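Local coordinates for protein metallo-beta-lactamase (Chryseobacterium indologenes, PDB 3L6N) that hydrolyses the beta-lactam ring of penicillins, cephalosporins and carbapenems with the help of bound zinc, conferring resistance to these antibiotics, at residues V160-A165 against G206-H211; S30-Y35 against I196-D201; D133-G138 against A188-A193. All blocks are in the same frame, centred on the assembly; numbering follows the deposited sequence. Where two conformers were deposited one is given.

Contact 1 (V160-A165 against G206-H211); sequences VKSNSA and GGHVEH. With SO4 (sulfate ion), chain E.
Asn163 and His208 bring the two backbones to within 4.7 Å, CA to CA, where the type I turn Ser162-Ala165 meets the first turn of helix 208-217 (N-cap Gly207). Two histidines one helical turn apart hold this turn. The ring of His208 accepts at ND1 from the backbone N of Asn163 (3.0 Å), and the donor lies practically in the ring plane. This is consistent with ND1 unprotonated and the proton on NE2, which is bonded to the carbonyl of Trp203. His211 plays the converse part, giving its ND1 proton to Ser162 O over 3.2 Å, somewhat bent at 146°. The same oxygen takes Ala165 N, the turn's own bond, from the opposite face of its carbonyl plane. The side chain of Asn163, with CG between the backbone N and carbonyl carbon (chi1 64°), sends ND2 to Gly206 O at 2.8 Å; the bond is nearly straight and lies in both the amide and the carbonyl plane. Lys204 O is a second acceptor for ND2. CG1 of Val160 packs on CB of His208, 3.6 Å away, the side chains crossing at about a right angle. Beside the ring a sulfate, probably from the crystallisation liquor, receives His208 N at O3 (2.9 Å) and Val209 N at O1 and O4. The ammonium end of Lys161, which probably binds the beta-lactam, leads away from residues 206-211, though its side chain touches Leu215 of the same helix. His208, probably neutral, thus bonds the helix start to the loop carrying Lys161.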
ATOM      1  N   VAL A 160      -1.492  -6.192  -7.489  1.00  7.26           N
ATOM      2  CA  VAL A 160      -2.207  -7.440  -7.264  1.00  7.96           C
ATOM      3  C   VAL A 160      -3.702  -7.188  -7.134  1.00  8.40           C
ATOM      4  O   VAL A 160      -4.162  -6.459  -6.248  1.00  8.09           O
ATOM      5  CB  VAL A 160      -1.691  -8.170  -6.007  1.00  7.39           C
ATOM      6  CG1 VAL A 160      -2.449  -9.500  -5.797  1.00  7.99           C
ATOM      7  CG2 VAL A 160      -0.191  -8.420  -6.111  1.00  7.72           C
ATOM      8  N   LYS A 161      -4.461  -7.795  -8.038  1.00  9.51           N
ATOM      9  CA  LYS A 161      -5.918  -7.774  -7.977  1.00 10.16           C
ATOM     10  C   LYS A 161      -6.448  -8.803  -6.984  1.00 10.28           C
ATOM     11  O   LYS A 161      -5.850  -9.865  -6.817  1.00 10.47           O
ATOM     12  CB  LYS A 161      -6.513  -8.075  -9.361  1.00 10.64           C
ATOM     13  CG  LYS A 161      -6.044  -7.133 -10.474  1.00 12.45           C
ATOM     14  CD  LYS A 161      -6.410  -5.681 -10.190  1.00 15.12           C
ATOM     15  CE  LYS A 161      -7.910  -5.477 -10.092  1.00 16.29           C
ATOM     16  NZ  LYS A 161      -8.271  -4.111  -9.607  1.00 19.69           N
ATOM     17  N   SER A 162      -7.583  -8.487  -6.363  1.00 11.12           N
ATOM     18  CA  SER A 162      -8.266  -9.389  -5.435  1.00 11.56           C
ATOM     19  C   SER A 162      -8.920 -10.535  -6.186  1.00 12.50           C
ATOM     20  O   SER A 162      -9.434 -10.341  -7.292  1.00 12.04           O
ATOM     21  CB  SER A 162      -9.359  -8.626  -4.682  1.00 11.96           C
ATOM     22  OG  SER A 162     -10.167  -9.481  -3.887  1.00 11.55           O
ATOM     23  N   ASN A 163      -8.932 -11.705  -5.552  1.00 12.80           N
ATOM     24  CA  ASN A 163      -9.725 -12.850  -6.018  1.00 14.35           C
ATOM     25  C   ASN A 163     -11.197 -12.502  -6.301  1.00 14.82           C
ATOM     26  O   ASN A 163     -11.874 -13.214  -7.058  1.00 14.79           O
ATOM     27  CB  ASN A 163      -9.608 -14.030  -5.029  1.00 14.04           C
ATOM     28  CG  ASN A 163     -10.189 -13.722  -3.640  1.00 15.96           C
ATOM     29  OD1 ASN A 163     -11.271 -13.138  -3.508  1.00 19.13           O
ATOM     30  ND2 ASN A 163      -9.479 -14.150  -2.603  1.00 15.16           N
ATOM     31  N   SER A 164     -11.669 -11.407  -5.701  0.70 15.21           N
ATOM     32  CA  SER A 164     -13.058 -10.953  -5.821  0.70 15.73           C
ATOM     33  C   SER A 164     -13.284  -9.888  -6.905  0.70 16.19           C
ATOM     34  O   SER A 164     -14.425  -9.496  -7.163  0.70 16.45           O
ATOM     35  CB  SER A 164     -13.565 -10.437  -4.466  0.70 15.67           C
ATOM     36  OG  SER A 164     -13.006  -9.168  -4.157  0.70 16.09           O
ATOM     37  N   ALA A 165     -12.204  -9.409  -7.521  1.00 16.43           N
ATOM     38  CA  ALA A 165     -12.309  -8.415  -8.601  1.00 17.33           C
ATOM     39  C   ALA A 165     -12.853  -9.058  -9.880  1.00 17.88           C
ATOM     40  O   ALA A 165     -12.533 -10.208 -10.173  1.00 18.34           O
ATOM     41  CB  ALA A 165     -10.958  -7.752  -8.865  1.00 16.78           C
ATOM     42  N   GLY A 206      -6.983 -15.816  -0.405  1.00 15.09           N
ATOM     43  CA  GLY A 206      -5.876 -16.232  -1.262  1.00 14.80           C
ATOM     44  C   GLY A 206      -6.234 -16.240  -2.743  1.00 14.41           C
ATOM     45  O   GLY A 206      -7.287 -15.742  -3.146  1.00 14.79           O
ATOM     46  N   GLY A 207      -5.349 -16.823  -3.545  1.00 14.62           N
ATOM     47  CA  GLY A 207      -5.551 -16.918  -4.990  1.00 14.11           C
ATOM     48  C   GLY A 207      -5.566 -15.588  -5.728  1.00 13.59           C
ATOM     49  O   GLY A 207      -6.045 -15.512  -6.859  1.00 14.06           O
ATOM     50  N   HIS A 208      -5.058 -14.536  -5.090  1.00 13.07           N
ATOM     51  CA  HIS A 208      -5.049 -13.200  -5.706  1.00 12.34           C
ATOM     52  C   HIS A 208      -4.137 -13.113  -6.927  1.00 12.50           C
ATOM     53  O   HIS A 208      -4.521 -12.554  -7.951  1.00 12.18           O
ATOM     54  CB  HIS A 208      -4.613 -12.132  -4.701  1.00 11.84           C
ATOM     55  CG  HIS A 208      -5.450 -12.076  -3.464  1.00 11.24           C
ATOM     56  ND1 HIS A 208      -6.822 -11.955  -3.493  1.00 11.47           N
ATOM     57  CD2 HIS A 208      -5.100 -12.094  -2.157  1.00 10.02           C
ATOM     58  CE1 HIS A 208      -7.284 -11.909  -2.254  1.00 11.19           C
ATOM     59  NE2 HIS A 208      -6.258 -11.993  -1.425  1.00 11.34           N
ATOM     60  N   VAL A 209      -2.927 -13.646  -6.795  1.00 13.09           N
ATOM     61  CA  VAL A 209      -1.949 -13.657  -7.886  1.00 13.92           C
ATOM     62  C   VAL A 209      -2.503 -14.384  -9.127  1.00 14.34           C
ATOM     63  O   VAL A 209      -2.449 -13.857 -10.242  1.00 14.26           O
ATOM     64  CB  VAL A 209      -0.610 -14.280  -7.424  1.00 14.01           C
ATOM     65  CG1 VAL A 209       0.330 -14.537  -8.600  1.00 13.93           C
ATOM     66  CG2 VAL A 209       0.056 -13.399  -6.387  1.00 14.77           C
ATOM     67  N   GLU A 210      -3.057 -15.579  -8.925  1.00 15.05           N
ATOM     68  CA  GLU A 210      -3.589 -16.357 -10.041  1.00 15.61           C
ATOM     69  C   GLU A 210      -4.778 -15.666 -10.679  1.00 15.13           C
ATOM     70  O   GLU A 210      -4.943 -15.700 -11.907  1.00 15.94           O
ATOM     71  CB  GLU A 210      -3.965 -17.778  -9.599  1.00 15.64           C
ATOM     72  CG  GLU A 210      -2.774 -18.711  -9.431  1.00 18.94           C
ATOM     73  CD  GLU A 210      -1.885 -18.779 -10.670  1.00 21.64           C
ATOM     74  OE1 GLU A 210      -2.407 -18.970 -11.800  1.00 25.00           O
ATOM     75  OE2 GLU A 210      -0.656 -18.638 -10.511  1.00 23.55           O
ATOM     76  N   HIS A 211      -5.605 -15.019  -9.861  1.00 14.78           N
ATOM     77  CA  HIS A 211      -6.744 -14.308 -10.392  1.00 14.46           C
ATOM     78  C   HIS A 211      -6.344 -13.051 -11.167  1.00 14.39           C
ATOM     79  O   HIS A 211      -7.031 -12.660 -12.113  1.00 14.10           O
ATOM     80  CB  HIS A 211      -7.772 -13.972  -9.318  1.00 14.50           C
ATOM     81  CG  HIS A 211      -9.103 -13.610  -9.888  1.00 15.36           C
ATOM     82  ND1 HIS A 211      -9.681 -12.373  -9.721  1.00 17.39           N
ATOM     83  CD2 HIS A 211      -9.948 -14.318 -10.675  1.00 15.91           C
ATOM     84  CE1 HIS A 211     -10.837 -12.340 -10.358  1.00 17.47           C
ATOM     85  NE2 HIS A 211     -11.024 -13.509 -10.943  1.00 18.07           N
TER
HETATM   86  S   SO4 E 402      -2.258 -14.892  -3.402  1.00 53.36           S
HETATM   87  O1  SO4 E 402      -1.763 -13.569  -3.764  1.00 54.45           O
HETATM   88  O2  SO4 E 402      -1.259 -15.606  -2.609  1.00 53.62           O
HETATM   89  O3  SO4 E 402      -3.470 -14.735  -2.614  1.00 52.94           O
HETATM   90  O4  SO4 E 402      -2.526 -15.627  -4.632  1.00 53.55           O

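Contact 2 (S30-Y35 against I196-D201). With ZN (zinc ion), chain C.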
ATOM      1  N   SER A  30     -13.396  -0.040  -1.744  0.60  9.72           N
ATOM      2  CA  SER A  30     -12.503  -0.281  -0.627  0.60  9.51           C
ATOM      3  C   SER A  30     -11.069  -0.273  -1.134  0.60  8.56           C
ATOM      4  O   SER A  30     -10.794  -0.629  -2.289  0.60  8.56           O
ATOM      5  CB  SER A  30     -12.832  -1.636   0.004  0.60  9.88           C
ATOM      6  OG  SER A  30     -12.314  -1.739   1.310  0.60 12.42           O
ATOM      7  N   ALA A  31     -10.158   0.160  -0.272  1.00  7.48           N
ATOM      8  CA  ALA A  31      -8.728   0.035  -0.539  1.00  7.15           C
ATOM      9  C   ALA A  31      -8.093  -0.562   0.695  1.00  6.51           C
ATOM     10  O   ALA A  31      -8.409  -0.157   1.813  1.00  6.23           O
ATOM     11  CB  ALA A  31      -8.104   1.403  -0.832  1.00  7.77           C
ATOM     12  N   ASN A  32      -7.192  -1.516   0.486  1.00  6.05           N
ATOM     13  CA  ASN A  32      -6.449  -2.128   1.586  1.00  5.18           C
ATOM     14  C   ASN A  32      -5.075  -1.510   1.714  1.00  4.81           C
ATOM     15  O   ASN A  32      -4.321  -1.444   0.746  1.00  5.12           O
ATOM     16  CB  ASN A  32      -6.309  -3.627   1.341  1.00  4.93           C
ATOM     17  CG  ASN A  32      -7.630  -4.287   1.099  1.00  6.42           C
ATOM     18  OD1 ASN A  32      -8.564  -4.139   1.889  1.00  6.65           O
ATOM     19  ND2 ASN A  32      -7.739  -4.999  -0.020  1.00  5.25           N
ATOM     20  N   SER A  33      -4.784  -1.015   2.910  1.00  4.15           N
ATOM     21  CA  SER A  33      -3.472  -0.457   3.231  1.00  4.38           C
ATOM     22  C   SER A  33      -2.940  -1.227   4.430  1.00  4.22           C
ATOM     23  O   SER A  33      -3.588  -2.162   4.916  1.00  3.58           O
ATOM     24  CB  SER A  33      -3.594   1.046   3.517  1.00  4.86           C
ATOM     25  OG  SER A  33      -3.942   1.740   2.316  1.00  6.78           O
ATOM     26  N   MET A  34      -1.744  -0.871   4.893  1.00  3.74           N
ATOM     27  CA  MET A  34      -1.181  -1.559   6.054  1.00  3.45           C
ATOM     28  C   MET A  34      -0.552  -0.560   7.001  1.00  3.09           C
ATOM     29  O   MET A  34      -0.197   0.549   6.607  1.00  2.64           O
ATOM     30  CB  MET A  34      -0.129  -2.591   5.614  1.00  3.92           C
ATOM     31  CG  MET A  34      -0.689  -3.621   4.668  1.00  4.79           C
ATOM     32  SD  MET A  34       0.379  -5.050   4.436  1.00  7.09           S
ATOM     33  CE  MET A  34       0.026  -6.010   5.919  1.00  5.68           C
ATOM     34  N   TYR A  35      -0.416  -0.962   8.256  1.00  3.33           N
ATOM     35  CA  TYR A  35       0.500  -0.257   9.139  1.00  3.74           C
ATOM     36  C   TYR A  35       1.282  -1.197  10.030  1.00  3.97           C
ATOM     37  O   TYR A  35       0.843  -2.298  10.319  1.00  4.33           O
ATOM     38  CB  TYR A  35      -0.198   0.861   9.931  1.00  4.08           C
ATOM     39  CG  TYR A  35      -1.131   0.484  11.072  1.00  3.95           C
ATOM     40  CD1 TYR A  35      -0.636   0.034  12.303  1.00  2.00           C
ATOM     41  CD2 TYR A  35      -2.518   0.663  10.946  1.00  3.85           C
ATOM     42  CE1 TYR A  35      -1.507  -0.259  13.388  1.00  2.00           C
ATOM     43  CE2 TYR A  35      -3.378   0.364  11.994  1.00  4.48           C
ATOM     44  CZ  TYR A  35      -2.882  -0.084  13.205  1.00  3.00           C
ATOM     45  OH  TYR A  35      -3.748  -0.352  14.236  1.00  4.40           O
ATOM     46  N   ILE A 196      -0.734 -12.491   0.795  1.00  9.61           N
ATOM     47  CA  ILE A 196      -0.462 -11.403  -0.151  1.00  9.62           C
ATOM     48  C   ILE A 196      -1.664 -10.471  -0.137  1.00  9.06           C
ATOM     49  O   ILE A 196      -2.800 -10.910  -0.346  1.00  9.31           O
ATOM     50  CB  ILE A 196      -0.150 -11.925  -1.570  1.00  9.70           C
ATOM     51  CG1 ILE A 196       1.073 -12.857  -1.522  1.00 10.97           C
ATOM     52  CG2 ILE A 196       0.095 -10.748  -2.521  1.00 10.48           C
ATOM     53  CD1 ILE A 196       1.439 -13.492  -2.837  1.00 13.14           C
ATOM     54  N   ILE A 197      -1.422  -9.191   0.162  1.00  7.83           N
ATOM     55  CA  ILE A 197      -2.516  -8.229   0.272  1.00  7.09           C
ATOM     56  C   ILE A 197      -2.708  -7.528  -1.064  1.00  6.99           C
ATOM     57  O   ILE A 197      -1.784  -6.856  -1.540  1.00  7.27           O
ATOM     58  CB  ILE A 197      -2.228  -7.162   1.368  1.00  6.64           C
ATOM     59  CG1 ILE A 197      -1.920  -7.813   2.728  1.00  7.04           C
ATOM     60  CG2 ILE A 197      -3.382  -6.132   1.477  1.00  6.76           C
ATOM     61  CD1 ILE A 197      -3.026  -8.710   3.280  1.00  9.46           C
ATOM     62  N   PRO A 198      -3.906  -7.664  -1.661  1.00  7.28           N
ATOM     63  CA  PRO A 198      -4.248  -6.890  -2.857  1.00  7.38           C
ATOM     64  C   PRO A 198      -4.658  -5.461  -2.499  1.00  7.47           C
ATOM     65  O   PRO A 198      -5.167  -5.213  -1.400  1.00  6.88           O
ATOM     66  CB  PRO A 198      -5.439  -7.655  -3.439  1.00  7.90           C
ATOM     67  CG  PRO A 198      -6.142  -8.227  -2.231  1.00  7.56           C
ATOM     68  CD  PRO A 198      -5.040  -8.487  -1.198  1.00  7.24           C
ATOM     69  N   GLY A 199      -4.438  -4.533  -3.426  1.00  7.59           N
ATOM     70  CA  GLY A 199      -4.710  -3.117  -3.160  1.00  8.17           C
ATOM     71  C   GLY A 199      -6.162  -2.767  -2.889  1.00  8.57           C
ATOM     72  O   GLY A 199      -6.446  -1.876  -2.090  1.00  8.41           O
ATOM     73  N   HIS A 200      -7.077  -3.472  -3.555  0.70  8.90           N
ATOM     74  CA  HIS A 200      -8.504  -3.179  -3.464  0.70  9.44           C
ATOM     75  C   HIS A 200      -9.320  -4.442  -3.232  0.70  9.75           C
ATOM     76  O   HIS A 200      -8.866  -5.541  -3.543  0.70  9.41           O
ATOM     77  CB  HIS A 200      -8.983  -2.514  -4.756  0.70  9.47           C
ATOM     78  CG  HIS A 200      -8.331  -1.198  -5.042  0.70  9.62           C
ATOM     79  ND1 HIS A 200      -8.802  -0.012  -4.522  0.70 10.09           N
ATOM     80  CD2 HIS A 200      -7.252  -0.879  -5.794  0.70  9.14           C
ATOM     81  CE1 HIS A 200      -8.042   0.982  -4.944  0.70  9.46           C
ATOM     82  NE2 HIS A 200      -7.091   0.483  -5.713  0.70  9.02           N
ATOM     83  N   ASP A 201     -10.525  -4.263  -2.689  1.00 10.36           N
ATOM     84  CA  ASP A 201     -11.513  -5.345  -2.540  1.00 11.78           C
ATOM     85  C   ASP A 201     -11.101  -6.361  -1.471  1.00 12.29           C
ATOM     86  O   ASP A 201     -10.377  -6.009  -0.530  1.00 11.96           O
ATOM     87  CB  ASP A 201     -11.826  -5.984  -3.914  1.00 12.62           C
ATOM     88  CG  ASP A 201     -11.978  -4.936  -5.034  1.00 14.93           C
ATOM     89  OD1 ASP A 201     -12.855  -4.047  -4.918  1.00 19.48           O
ATOM     90  OD2 ASP A 201     -11.218  -4.990  -6.034  1.00 17.28           O
TER
HETATM   91 ZN    ZN C 302      -5.174   1.384  -5.874  0.70 12.23          ZN
HETATM   92  O   HOH W   1     -14.321  -2.427  -3.111  1.00 24.89           O
HETATM   93  O   HOH W   2      -4.703   2.933  -7.183  1.00 10.54           O
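Four direct hydrogen bonds cross the contact, three of them made by Asn32 to the chain that runs from Pro198 to Asp201. The amide of Asn32 uses both protons of ND2, one for Pro198 O and one for Asp201 O, each at 2.9 Å with the acceptor close to the amide plane. The backbone N of Asn32 reaches Gly199 O at 2.7 Å, from above the carbonyl plane. The side-chain oxygen OD1 of Asn32 is bonded to Lys19 of strand 15-24. On the histidine, ND1 of His200 donates to Ser30 O (3.1 Å), which sits at the ring edge. Water joins the outer end, accepting from Ser30 N and donating to Asp201 OD1. Apolar contact comes from Ile197: its CG1 lies 4.0 Å from SD of Met34 and its CG2 against CB of Asn32. Metal coordination completes the list, with NE2 of His200 binding zinc at 2.1 Å alongside Asp80, Cys158 and a water. Strand 27-38 thus supplies a second-shell acceptor for one zinc ligand: with its ND1 proton committed to Ser30 O, the imidazole is fixed in rotation and presents NE2 to zinc, and the carbonyl probably makes it a somewhat stronger ligand.

Contact 3 (D133-G138 against A188-A193); sequences DFLGEG and AKYSKA
Lys189 and Tyr190, which meet Asp133 and Leu135, set out from the backbone in different directions: CG of Lys189 is anti to its backbone N (chi1 -176°), whereas CG of Tyr190 is anti to its carbonyl carbon (chi1 -57°). Beyond CG the lysine chain stays extended and carries NZ to the carboxylate. The phenol OH is hydrogen-bonded to Asp133 OD1, at a modelled 2.4 Å so short that the exact length is doubtful. That oxygen approaches at the ring edge and in its plane, with the carboxylate turned 45° against the ring. The other carboxylate oxygen, OD2, faces NZ of Lys189 at 3.7 Å, a long salt bridge. One water closes the gap, donating to Asp133 OD2 and accepting from Lys189 NZ. Such a lysine would be expected to stabilise the charged form of the acid. Leucine supplies the apolar half: CD1 of Leu135 touches CE1 of Tyr190 at the ring edge, 3.8 Å away, while its CD2 lies against the lysine's CD. In the fold, the contact ties the end of strand 128-133 to the C-terminal end of helix 179-189. Val145 of the adjoining strand 145-148 touches Asp133, Leu135 and Tyr190, Trp147 meets the tyrosine ring, and Leu135 also packs on Thr182 and Leu186 of the helix.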
ATOM      1  N   ASP A 133      10.114  -3.308  -2.779  1.00  9.78           N
ATOM      2  CA  ASP A 133      10.657  -3.891  -4.014  1.00 11.15           C
ATOM      3  C   ASP A 133       9.959  -3.353  -5.258  1.00 10.94           C
ATOM      4  O   ASP A 133       8.729  -3.238  -5.293  1.00 10.24           O
ATOM      5  CB  ASP A 133      10.495  -5.410  -3.998  1.00 11.63           C
ATOM      6  CG  ASP A 133      11.686  -6.135  -3.385  1.00 15.81           C
ATOM      7  OD1 ASP A 133      11.450  -7.098  -2.614  1.00 20.24           O
ATOM      8  OD2 ASP A 133      12.844  -5.772  -3.688  1.00 18.45           O
ATOM      9  N   PHE A 134      10.744  -3.035  -6.283  1.00 10.86           N
ATOM     10  CA  PHE A 134      10.190  -2.754  -7.595  1.00 11.26           C
ATOM     11  C   PHE A 134      10.412  -3.975  -8.485  1.00 11.56           C
ATOM     12  O   PHE A 134      11.559  -4.332  -8.791  1.00 12.17           O
ATOM     13  CB  PHE A 134      10.824  -1.509  -8.217  1.00 11.15           C
ATOM     14  CG  PHE A 134      10.281  -1.191  -9.572  1.00 11.01           C
ATOM     15  CD1 PHE A 134       9.011  -0.649  -9.700  1.00 11.28           C
ATOM     16  CD2 PHE A 134      11.018  -1.468 -10.719  1.00 12.28           C
ATOM     17  CE1 PHE A 134       8.482  -0.369 -10.954  1.00 11.21           C
ATOM     18  CE2 PHE A 134      10.503  -1.192 -11.974  1.00 12.04           C
ATOM     19  CZ  PHE A 134       9.232  -0.639 -12.091  1.00 11.71           C
ATOM     20  N   LEU A 135       9.322  -4.616  -8.886  1.00 12.29           N
ATOM     21  CA  LEU A 135       9.402  -5.870  -9.652  1.00 12.78           C
ATOM     22  C   LEU A 135       9.148  -5.641 -11.137  1.00 12.50           C
ATOM     23  O   LEU A 135       9.252  -6.572 -11.953  1.00 12.75           O
ATOM     24  CB  LEU A 135       8.414  -6.904  -9.107  1.00 13.64           C
ATOM     25  CG  LEU A 135       8.573  -7.318  -7.638  1.00 15.40           C
ATOM     26  CD1 LEU A 135       7.318  -8.044  -7.156  1.00 16.94           C
ATOM     27  CD2 LEU A 135       9.826  -8.173  -7.434  1.00 18.56           C
ATOM     28  N   GLY A 136       8.813  -4.403 -11.494  1.00 11.26           N
ATOM     29  CA  GLY A 136       8.392  -4.106 -12.854  1.00 10.53           C
ATOM     30  C   GLY A 136       7.081  -3.347 -12.902  1.00 10.12           C
ATOM     31  O   GLY A 136       6.398  -3.200 -11.887  1.00  9.73           O
ATOM     32  N   GLU A 137       6.743  -2.865 -14.091  1.00  9.79           N
ATOM     33  CA  GLU A 137       5.525  -2.100 -14.312  1.00  9.56           C
ATOM     34  C   GLU A 137       4.294  -2.986 -14.352  1.00  9.41           C
ATOM     35  O   GLU A 137       4.372  -4.166 -14.700  1.00  9.88           O
ATOM     36  CB  GLU A 137       5.644  -1.298 -15.612  1.00  8.96           C
ATOM     37  CG  GLU A 137       6.904  -0.439 -15.649  1.00  9.53           C
ATOM     38  CD  GLU A 137       6.928   0.576 -16.776  1.00 10.65           C
ATOM     39  OE1 GLU A 137       5.901   0.757 -17.454  1.00 12.24           O
ATOM     40  OE2 GLU A 137       7.993   1.198 -16.972  1.00 12.82           O
ATOM     41  N   GLY A 138       3.149  -2.414 -14.004  1.00  9.29           N
ATOM     42  CA  GLY A 138       1.906  -3.166 -14.025  1.00  8.65           C
ATOM     43  C   GLY A 138       0.689  -2.281 -13.973  1.00  8.18           C
ATOM     44  O   GLY A 138       0.310  -1.664 -14.969  1.00  8.21           O
ATOM     45  N   ALA A 188       7.251 -15.895  -8.455  1.00 23.57           N
ATOM     46  CA  ALA A 188       8.490 -16.658  -8.344  1.00 23.97           C
ATOM     47  C   ALA A 188       9.346 -16.223  -7.151  1.00 24.17           C
ATOM     48  O   ALA A 188      10.028 -17.047  -6.534  1.00 24.53           O
ATOM     49  CB  ALA A 188       9.281 -16.555  -9.640  1.00 23.93           C
ATOM     50  N   LYS A 189       9.297 -14.935  -6.822  1.00 24.00           N
ATOM     51  CA  LYS A 189      10.152 -14.363  -5.785  1.00 23.69           C
ATOM     52  C   LYS A 189       9.624 -14.563  -4.355  1.00 23.81           C
ATOM     53  O   LYS A 189      10.409 -14.761  -3.428  1.00 23.85           O
ATOM     54  CB  LYS A 189      10.387 -12.871  -6.055  1.00 23.51           C
ATOM     55  CG  LYS A 189      11.342 -12.208  -5.081  1.00 23.71           C
ATOM     56  CD  LYS A 189      11.770 -10.833  -5.538  1.00 24.92           C
ATOM     57  CE  LYS A 189      12.709 -10.206  -4.523  1.00 26.11           C
ATOM     58  NZ  LYS A 189      13.565  -9.158  -5.121  1.00 27.12           N
ATOM     59  N   TYR A 190       8.307 -14.496  -4.180  1.00 23.98           N
ATOM     60  CA  TYR A 190       7.721 -14.541  -2.831  1.00 24.35           C
ATOM     61  C   TYR A 190       6.959 -15.831  -2.554  1.00 25.04           C
ATOM     62  O   TYR A 190       5.789 -15.814  -2.157  1.00 25.02           O
ATOM     63  CB  TYR A 190       6.847 -13.312  -2.567  1.00 23.95           C
ATOM     64  CG  TYR A 190       7.602 -12.025  -2.737  1.00 22.44           C
ATOM     65  CD1 TYR A 190       7.390 -11.231  -3.856  1.00 21.29           C
ATOM     66  CD2 TYR A 190       8.551 -11.614  -1.795  1.00 19.86           C
ATOM     67  CE1 TYR A 190       8.076 -10.059  -4.035  1.00 21.09           C
ATOM     68  CE2 TYR A 190       9.258 -10.427  -1.966  1.00 20.93           C
ATOM     69  CZ  TYR A 190       9.008  -9.663  -3.095  1.00 20.78           C
ATOM     70  OH  TYR A 190       9.664  -8.487  -3.314  1.00 23.02           O
ATOM     71  N   SER A 191       7.648 -16.950  -2.772  1.00 25.67           N
ATOM     72  CA  SER A 191       7.122 -18.266  -2.430  1.00 26.17           C
ATOM     73  C   SER A 191       6.930 -18.410  -0.913  1.00 25.85           C
ATOM     74  O   SER A 191       6.027 -19.121  -0.469  1.00 26.70           O
ATOM     75  CB  SER A 191       8.034 -19.371  -2.980  1.00 26.30           C
ATOM     76  OG  SER A 191       9.386 -19.161  -2.601  1.00 27.87           O
ATOM     77  N   LYS A 192       7.758 -17.715  -0.129  1.00 25.40           N
ATOM     78  CA  LYS A 192       7.658 -17.741   1.338  1.00 24.57           C
ATOM     79  C   LYS A 192       6.434 -16.990   1.885  1.00 23.59           C
ATOM     80  O   LYS A 192       6.062 -17.173   3.047  1.00 23.57           O
ATOM     81  CB  LYS A 192       8.926 -17.190   1.996  1.00 25.00           C
ATOM     82  CG  LYS A 192      10.138 -18.115   1.938  1.00 26.35           C
ATOM     83  CD  LYS A 192      11.246 -17.587   2.839  1.00 28.77           C
ATOM     84  CE  LYS A 192      12.583 -18.250   2.537  1.00 30.47           C
ATOM     85  NZ  LYS A 192      13.631 -17.813   3.503  1.00 32.43           N
ATOM     86  N   ALA A 193       5.814 -16.158   1.049  1.00 22.11           N
ATOM     87  CA  ALA A 193       4.641 -15.384   1.466  1.00 20.45           C
ATOM     88  C   ALA A 193       3.442 -16.282   1.729  1.00 19.39           C
ATOM     89  O   ALA A 193       3.023 -17.051   0.859  1.00 19.63           O
ATOM     90  CB  ALA A 193       4.289 -14.326   0.426  1.00 20.44           C
TER
HETATM   91  O   HOH W   3      14.862  -7.363  -4.003  1.00 26.71           O

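Overall arrangement
The three contacts lie at increasing remove from the zinc site. Contact 2, about 6 Å from the chain centre, includes a zinc ligand and brings the two beta-sheets together. Contact 1 adjoins it, centres about 11 Å apart: CB of Ser162 lies 3.3 Å from His200 O, and the Lys161 side chain comes within about 7 Å of a zinc. Contact 3 is structural packing, its centre about 15 Å from that of contact 1 and 16 Å from that of contact 2, yet its segment 188-193 runs on through the sequence towards residues 196-201, and 133-138 leads directly to the zinc ligand His139. Helix 179-189 links contacts 1 and 3, since Leu186 touches Val160, Val209 and Leu135.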